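Long-range contact in aminopeptidase N family protein (Idiomarina loihiensis L2TR, PDB 4FGM), which probably works as a zinc-dependent aminopeptidase of the M61 family, trimming residues from the N-termini of peptides: residues His49-Pro63 / Leu74-Tyr88. Numbering follows the deposited sequence.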
loop_
_atom_site.group_PDB
_atom_site.type_symbol
_atom_site.label_atom_id
_atom_site.label_comp_id
_atom_site.label_asym_id
_atom_site.label_seq_id
_atom_site.Cartn_x
_atom_site.Cartn_y
_atom_site.Cartn_z
ATOM N N HIS A 49 1.671 -16.050 -16.857
ATOM C CA HIS A 49 1.341 -15.179 -17.987
ATOM C C HIS A 49 2.337 -15.285 -19.147
ATOM O O HIS A 49 2.136 -14.691 -20.210
ATOM C CB HIS A 49 1.246 -13.723 -17.521
ATOM C CG HIS A 49 0.266 -13.508 -16.413
ATOM N ND1 HIS A 49 -1.047 -13.931 -16.487
ATOM C CD2 HIS A 49 0.405 -12.922 -15.198
ATOM C CE1 HIS A 49 -1.671 -13.616 -15.366
ATOM N NE2 HIS A 49 -0.814 -13.002 -14.566
ATOM N N ILE A 50 3.417 -16.030 -18.932
ATOM C CA ILE A 50 4.431 -16.236 -19.954
ATOM C C ILE A 50 3.871 -17.234 -20.952
ATOM O O ILE A 50 3.401 -18.305 -20.574
ATOM C CB ILE A 50 5.721 -16.744 -19.319
ATOM C CG1 ILE A 50 6.406 -15.567 -18.617
ATOM C CG2 ILE A 50 6.631 -17.370 -20.369
ATOM C CD1 ILE A 50 7.732 -15.910 -17.986
ATOM N N ILE A 51 3.927 -16.880 -22.230
ATOM C CA ILE A 51 3.348 -17.714 -23.277
ATOM C C ILE A 51 4.256 -17.952 -24.484
ATOM O O ILE A 51 4.973 -17.048 -24.935
ATOM C CB ILE A 51 2.036 -17.064 -23.789
ATOM C CG1 ILE A 51 1.038 -16.948 -22.642
ATOM C CG2 ILE A 51 1.440 -17.871 -24.927
ATOM C CD1 ILE A 51 -0.173 -16.086 -22.976
ATOM N N GLY A 52 4.191 -19.178 -25.006
ATOM C CA GLY A 52 4.958 -19.575 -26.173
ATOM C C GLY A 52 6.444 -19.293 -26.125
ATOM O O GLY A 52 7.001 -18.729 -27.066
ATOM N N LEU A 53 7.095 -19.684 -25.039
ATOM C CA LEU A 53 8.528 -19.447 -24.915
ATOM C C LEU A 53 9.321 -20.455 -25.745
ATOM O O LEU A 53 8.999 -21.640 -25.768
ATOM C CB LEU A 53 8.953 -19.532 -23.440
ATOM C CG LEU A 53 10.420 -19.256 -23.081
ATOM C CD1 LEU A 53 10.509 -18.606 -21.715
ATOM C CD2 LEU A 53 11.218 -20.551 -23.105
ATOM N N HIS A 54 10.328 -19.969 -26.462
ATOM C CA HIS A 54 11.198 -20.837 -27.246
ATOM C C HIS A 54 12.578 -20.188 -27.301
ATOM O O HIS A 54 12.736 -19.023 -26.930
ATOM C CB HIS A 54 10.637 -21.098 -28.650
ATOM C CG HIS A 54 10.392 -19.866 -29.456
ATOM N ND1 HIS A 54 9.325 -19.022 -29.224
ATOM C CD2 HIS A 54 11.057 -19.345 -30.513
ATOM C CE1 HIS A 54 9.343 -18.041 -30.106
ATOM N NE2 HIS A 54 10.385 -18.213 -30.902
ATOM N N ALA A 55 13.585 -20.932 -27.736
ATOM C CA ALA A 55 14.936 -20.384 -27.767
ATOM C C ALA A 55 15.637 -20.646 -29.076
ATOM O O ALA A 55 15.238 -21.520 -29.845
ATOM C CB ALA A 55 15.748 -20.966 -26.636
ATOM N N GLU A 56 16.695 -19.887 -29.325
ATOM C CA GLU A 56 17.450 -20.052 -30.556
ATOM C C GLU A 56 18.899 -19.662 -30.337
ATOM O O GLU A 56 19.205 -18.799 -29.511
ATOM C CB GLU A 56 16.854 -19.194 -31.674
ATOM C CG GLU A 56 17.114 -17.710 -31.504
ATOM C CD GLU A 56 16.774 -16.911 -32.742
ATOM O OE1 GLU A 56 17.229 -17.295 -33.840
ATOM O OE2 GLU A 56 16.065 -15.891 -32.616
ATOM N N SER A 57 19.788 -20.313 -31.073
ATOM C CA SER A 57 21.205 -20.025 -30.970
ATOM C C SER A 57 21.886 -20.381 -32.275
ATOM O O SER A 57 21.630 -21.435 -32.856
ATOM C CB SER A 57 21.835 -20.814 -29.823
ATOM O OG SER A 57 23.146 -20.341 -29.559
ATOM N N ASN A 58 22.740 -19.476 -32.738
ATOM C CA ASN A 58 23.484 -19.675 -33.968
ATOM C C ASN A 58 22.573 -20.051 -35.130
ATOM O O ASN A 58 22.869 -20.975 -35.886
ATOM C CB ASN A 58 24.547 -20.754 -33.753
ATOM C CG ASN A 58 25.680 -20.667 -34.758
ATOM O OD1 ASN A 58 26.128 -19.573 -35.119
ATOM N ND2 ASN A 58 26.168 -21.824 -35.197
ATOM N N GLY A 59 21.457 -19.333 -35.250
ATOM C CA GLY A 59 20.523 -19.563 -36.335
ATOM C C GLY A 59 19.703 -20.831 -36.286
ATOM O O GLY A 59 18.975 -21.128 -37.230
ATOM N N LEU A 60 19.802 -21.576 -35.192
ATOM C CA LEU A 60 19.050 -22.824 -35.059
ATOM C C LEU A 60 18.197 -22.794 -33.805
ATOM O O LEU A 60 18.594 -22.214 -32.793
ATOM C CB LEU A 60 20.011 -24.018 -34.991
ATOM C CG LEU A 60 20.913 -24.205 -36.213
ATOM C CD1 LEU A 60 21.921 -25.312 -35.959
ATOM C CD2 LEU A 60 20.048 -24.519 -37.423
ATOM N N SER A 61 17.022 -23.410 -33.866
ATOM C CA SER A 61 16.166 -23.434 -32.690
ATOM C C SER A 61 16.940 -24.184 -31.620
ATOM O O SER A 61 17.655 -25.142 -31.916
ATOM C CB SER A 61 14.841 -24.148 -32.979
ATOM O OG SER A 61 15.037 -25.536 -33.163
ATOM N N LEU A 62 16.826 -23.726 -30.381
ATOM C CA LEU A 62 17.521 -24.369 -29.274
ATOM C C LEU A 62 16.487 -24.958 -28.328
ATOM O O LEU A 62 15.507 -24.305 -27.980
ATOM C CB LEU A 62 18.390 -23.354 -28.525
ATOM C CG LEU A 62 19.220 -23.875 -27.349
ATOM C CD1 LEU A 62 20.253 -24.882 -27.841
ATOM C CD2 LEU A 62 19.911 -22.711 -26.671
ATOM N N PRO A 63 16.686 -26.211 -27.912
ATOM C CA PRO A 63 15.736 -26.851 -27.000
ATOM C C PRO A 63 15.714 -26.181 -25.628
ATOM O O PRO A 63 16.753 -25.784 -25.095
ATOM C CB PRO A 63 16.241 -28.289 -26.922
ATOM C CG PRO A 63 16.934 -28.478 -28.248
ATOM C CD PRO A 63 17.679 -27.181 -28.399
ATOM N N LEU A 74 17.769 -24.372 -20.456
ATOM C CA LEU A 74 18.204 -24.328 -21.854
ATOM C C LEU A 74 19.185 -25.433 -22.207
ATOM O O LEU A 74 19.970 -25.872 -21.364
ATOM C CB LEU A 74 18.890 -22.991 -22.157
ATOM C CG LEU A 74 18.122 -21.673 -22.110
ATOM C CD1 LEU A 74 19.118 -20.527 -22.112
ATOM C CD2 LEU A 74 17.167 -21.572 -23.298
ATOM N N ALA A 75 19.147 -25.876 -23.459
ATOM C CA ALA A 75 20.086 -26.892 -23.908
ATOM C C ALA A 75 21.432 -26.164 -24.005
ATOM O O ALA A 75 21.473 -24.933 -24.115
ATOM C CB ALA A 75 19.671 -27.432 -25.267
ATOM N N ARG A 76 22.526 -26.919 -23.944
ATOM C CA ARG A 76 23.870 -26.348 -24.026
ATOM C C ARG A 76 24.130 -25.651 -25.354
ATOM O O ARG A 76 23.601 -26.052 -26.394
ATOM C CB ARG A 76 24.920 -27.445 -23.864
ATOM C CG ARG A 76 24.999 -28.068 -22.497
ATOM C CD ARG A 76 25.813 -29.350 -22.556
ATOM N NE ARG A 76 26.061 -29.888 -21.223
ATOM C CZ ARG A 76 26.907 -29.350 -20.354
ATOM N NH1 ARG A 76 27.593 -28.260 -20.682
ATOM N NH2 ARG A 76 27.062 -29.892 -19.153
ATOM N N SER A 77 24.962 -24.616 -25.325
ATOM C CA SER A 77 25.302 -23.907 -26.545
ATOM C C SER A 77 26.625 -23.177 -26.396
ATOM O O SER A 77 26.909 -22.612 -25.346
ATOM C CB SER A 77 24.204 -22.913 -26.914
ATOM O OG SER A 77 24.574 -22.175 -28.071
ATOM N N LYS A 78 27.434 -23.208 -27.453
ATOM C CA LYS A 78 28.734 -22.542 -27.459
ATOM C C LYS A 78 28.562 -21.089 -27.866
ATOM O O LYS A 78 29.466 -20.274 -27.697
ATOM C CB LYS A 78 29.674 -23.218 -28.459
ATOM C CG LYS A 78 30.140 -24.610 -28.074
ATOM C CD LYS A 78 30.755 -25.315 -29.280
ATOM C CE LYS A 78 31.586 -26.523 -28.864
ATOM N NZ LYS A 78 30.840 -27.463 -27.979
ATOM N N HIS A 79 27.390 -20.774 -28.404
ATOM C CA HIS A 79 27.093 -19.425 -28.867
ATOM C C HIS A 79 26.074 -18.682 -28.014
ATOM O O HIS A 79 25.403 -19.270 -27.156
ATOM C CB HIS A 79 26.556 -19.473 -30.295
ATOM C CG HIS A 79 27.383 -20.305 -31.224
ATOM N ND1 HIS A 79 26.988 -21.552 -31.649
ATOM C CD2 HIS A 79 28.583 -20.065 -31.802
ATOM C CE1 HIS A 79 27.913 -22.050 -32.456
ATOM N NE2 HIS A 79 28.888 -21.168 -32.564
ATOM N N PRO A 80 25.950 -17.364 -28.243
ATOM C CA PRO A 80 24.995 -16.538 -27.501
ATOM C C PRO A 80 23.609 -17.141 -27.736
ATOM O O PRO A 80 23.355 -17.725 -28.792
ATOM C CB PRO A 80 25.135 -15.171 -28.169
ATOM C CG PRO A 80 26.562 -15.144 -28.606
ATOM C CD PRO A 80 26.772 -16.539 -29.150
ATOM N N VAL A 81 22.716 -17.013 -26.763
ATOM C CA VAL A 81 21.370 -17.550 -26.915
ATOM C C VAL A 81 20.327 -16.449 -26.758
ATOM O O VAL A 81 20.483 -15.526 -25.946
ATOM C CB VAL A 81 21.086 -18.668 -25.879
ATOM C CG1 VAL A 81 19.625 -19.089 -25.946
ATOM C CG2 VAL A 81 21.981 -19.874 -26.151
ATOM N N THR A 82 19.275 -16.546 -27.561
ATOM C CA THR A 82 18.177 -15.592 -27.530
ATOM C C THR A 82 16.904 -16.355 -27.170
ATOM O O THR A 82 16.557 -17.342 -27.814
ATOM C CB THR A 82 17.987 -14.901 -28.900
ATOM O OG1 THR A 82 19.195 -14.222 -29.262
ATOM C CG2 THR A 82 16.856 -13.878 -28.832
ATOM N N VAL A 83 16.224 -15.900 -26.125
ATOM C CA VAL A 83 14.993 -16.534 -25.668
ATOM C C VAL A 83 13.830 -15.613 -26.013
ATOM O O VAL A 83 13.870 -14.425 -25.716
ATOM C CB VAL A 83 15.043 -16.767 -24.143
ATOM C CG1 VAL A 83 13.818 -17.543 -23.680
ATOM C CG2 VAL A 83 16.327 -17.508 -23.783
ATOM N N HIS A 84 12.804 -16.162 -26.653
ATOM C CA HIS A 84 11.638 -15.379 -27.049
ATOM C C HIS A 84 10.381 -15.869 -26.342
ATOM O O HIS A 84 10.187 -17.069 -26.173
ATOM C CB HIS A 84 11.381 -15.508 -28.553
ATOM C CG HIS A 84 12.529 -15.098 -29.418
ATOM N ND1 HIS A 84 12.794 -13.784 -29.740
ATOM C CD2 HIS A 84 13.455 -15.838 -30.074
ATOM C CE1 HIS A 84 13.829 -13.732 -30.558
ATOM N NE2 HIS A 84 14.249 -14.966 -30.777
ATOM N N TYR A 85 9.529 -14.937 -25.930
ATOM C CA TYR A 85 8.253 -15.289 -25.317
ATOM C C TYR A 85 7.327 -14.090 -25.309
ATOM O O TYR A 85 7.749 -12.960 -25.564
ATOM C CB TYR A 85 8.412 -15.839 -23.884
ATOM C CG TYR A 85 9.184 -14.966 -22.923
ATOM C CD1 TYR A 85 10.571 -15.068 -22.821
ATOM C CD2 TYR A 85 8.530 -14.037 -22.107
ATOM C CE1 TYR A 85 11.292 -14.271 -21.929
ATOM C CE2 TYR A 85 9.247 -13.225 -21.207
ATOM C CZ TYR A 85 10.625 -13.353 -21.129
ATOM O OH TYR A 85 11.355 -12.566 -20.266
ATOM N N GLN A 86 6.051 -14.357 -25.051
ATOM C CA GLN A 86 5.043 -13.311 -24.967
ATOM C C GLN A 86 4.572 -13.270 -23.525
ATOM O O GLN A 86 4.717 -14.249 -22.785
ATOM C CB GLN A 86 3.844 -13.627 -25.854
ATOM C CG GLN A 86 4.139 -13.652 -27.326
ATOM C CD GLN A 86 2.872 -13.608 -28.140
ATOM O OE1 GLN A 86 2.021 -14.483 -28.025
ATOM N NE2 GLN A 86 2.734 -12.579 -28.965
ATOM N N VAL A 87 4.006 -12.141 -23.127
ATOM C CA VAL A 87 3.500 -12.007 -21.776
ATOM C C VAL A 87 2.080 -11.442 -21.818
ATOM O O VAL A 87 1.833 -10.414 -22.465
ATOM C CB VAL A 87 4.403 -11.081 -20.944
ATOM C CG1 VAL A 87 3.873 -10.977 -19.528
ATOM C CG2 VAL A 87 5.821 -11.617 -20.939
ATOM N N TYR A 88 1.153 -12.126 -21.143
ATOM C CA TYR A 88 -0.244 -11.689 -21.091
ATOM C C TYR A 88 -0.367 -10.654 -19.980
ATOM O O TYR A 88 -0.099 -10.957 -18.822
ATOM C CB TYR A 88 -1.172 -12.866 -20.797
ATOM C CG TYR A 88 -2.633 -12.481 -20.774
ATOM C CD1 TYR A 88 -3.298 -12.111 -21.944
ATOM C CD2 TYR A 88 -3.357 -12.491 -19.579
ATOM C CE1 TYR A 88 -4.649 -11.764 -21.927
ATOM C CE2 TYR A 88 -4.708 -12.147 -19.552
ATOM C CZ TYR A 88 -5.349 -11.788 -20.731
ATOM O OH TYR A 88 -6.691 -11.489 -20.714
#
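His54 and Glu56 both reach across to His84. His84 NE2 donates to Glu56 OE2 (2.7 Å, 165° at the hydrogen), which lies near the plane of the His84 ring, accepting on its anti lone pair; ND1 is hydrogen-bonded to Ser19 OG, engaging both nitrogens and setting the ring's rotation. His84 CB sits over one face of the His54 ring, 3.9 Å from its centroid. With CG between backbone N and carbonyl carbon (chi1 57°), that ring also gives ND1 to Gly52 O, in its plane. Backbone pairing is antiparallel, strands 50-51 and 53-57 against 81-88, with a beta bulge between Ile51 and His54 within the M61 N-terminal domain; strand 15-22 flanks the other edge of 81-88. Near the type I' turn Ser57-Leu60, Ser57 OG donates to Pro80 O (2.7 Å) from above the carbonyl plane. The Asn58 amide stacks on a face of the His79 ring, planes 26° apart; an alanine in place of His79 would probably leave that amide free to turn. Ala55 and Val81 lie on the face away from His54, Glu56 and His84; Ala55 CB touches Leu74 CD2, Leu62 CD2 meets Val81 CG2 at 3.6 Å, and Leu53 CD1 lies 3.7 Å from Tyr85 CD1.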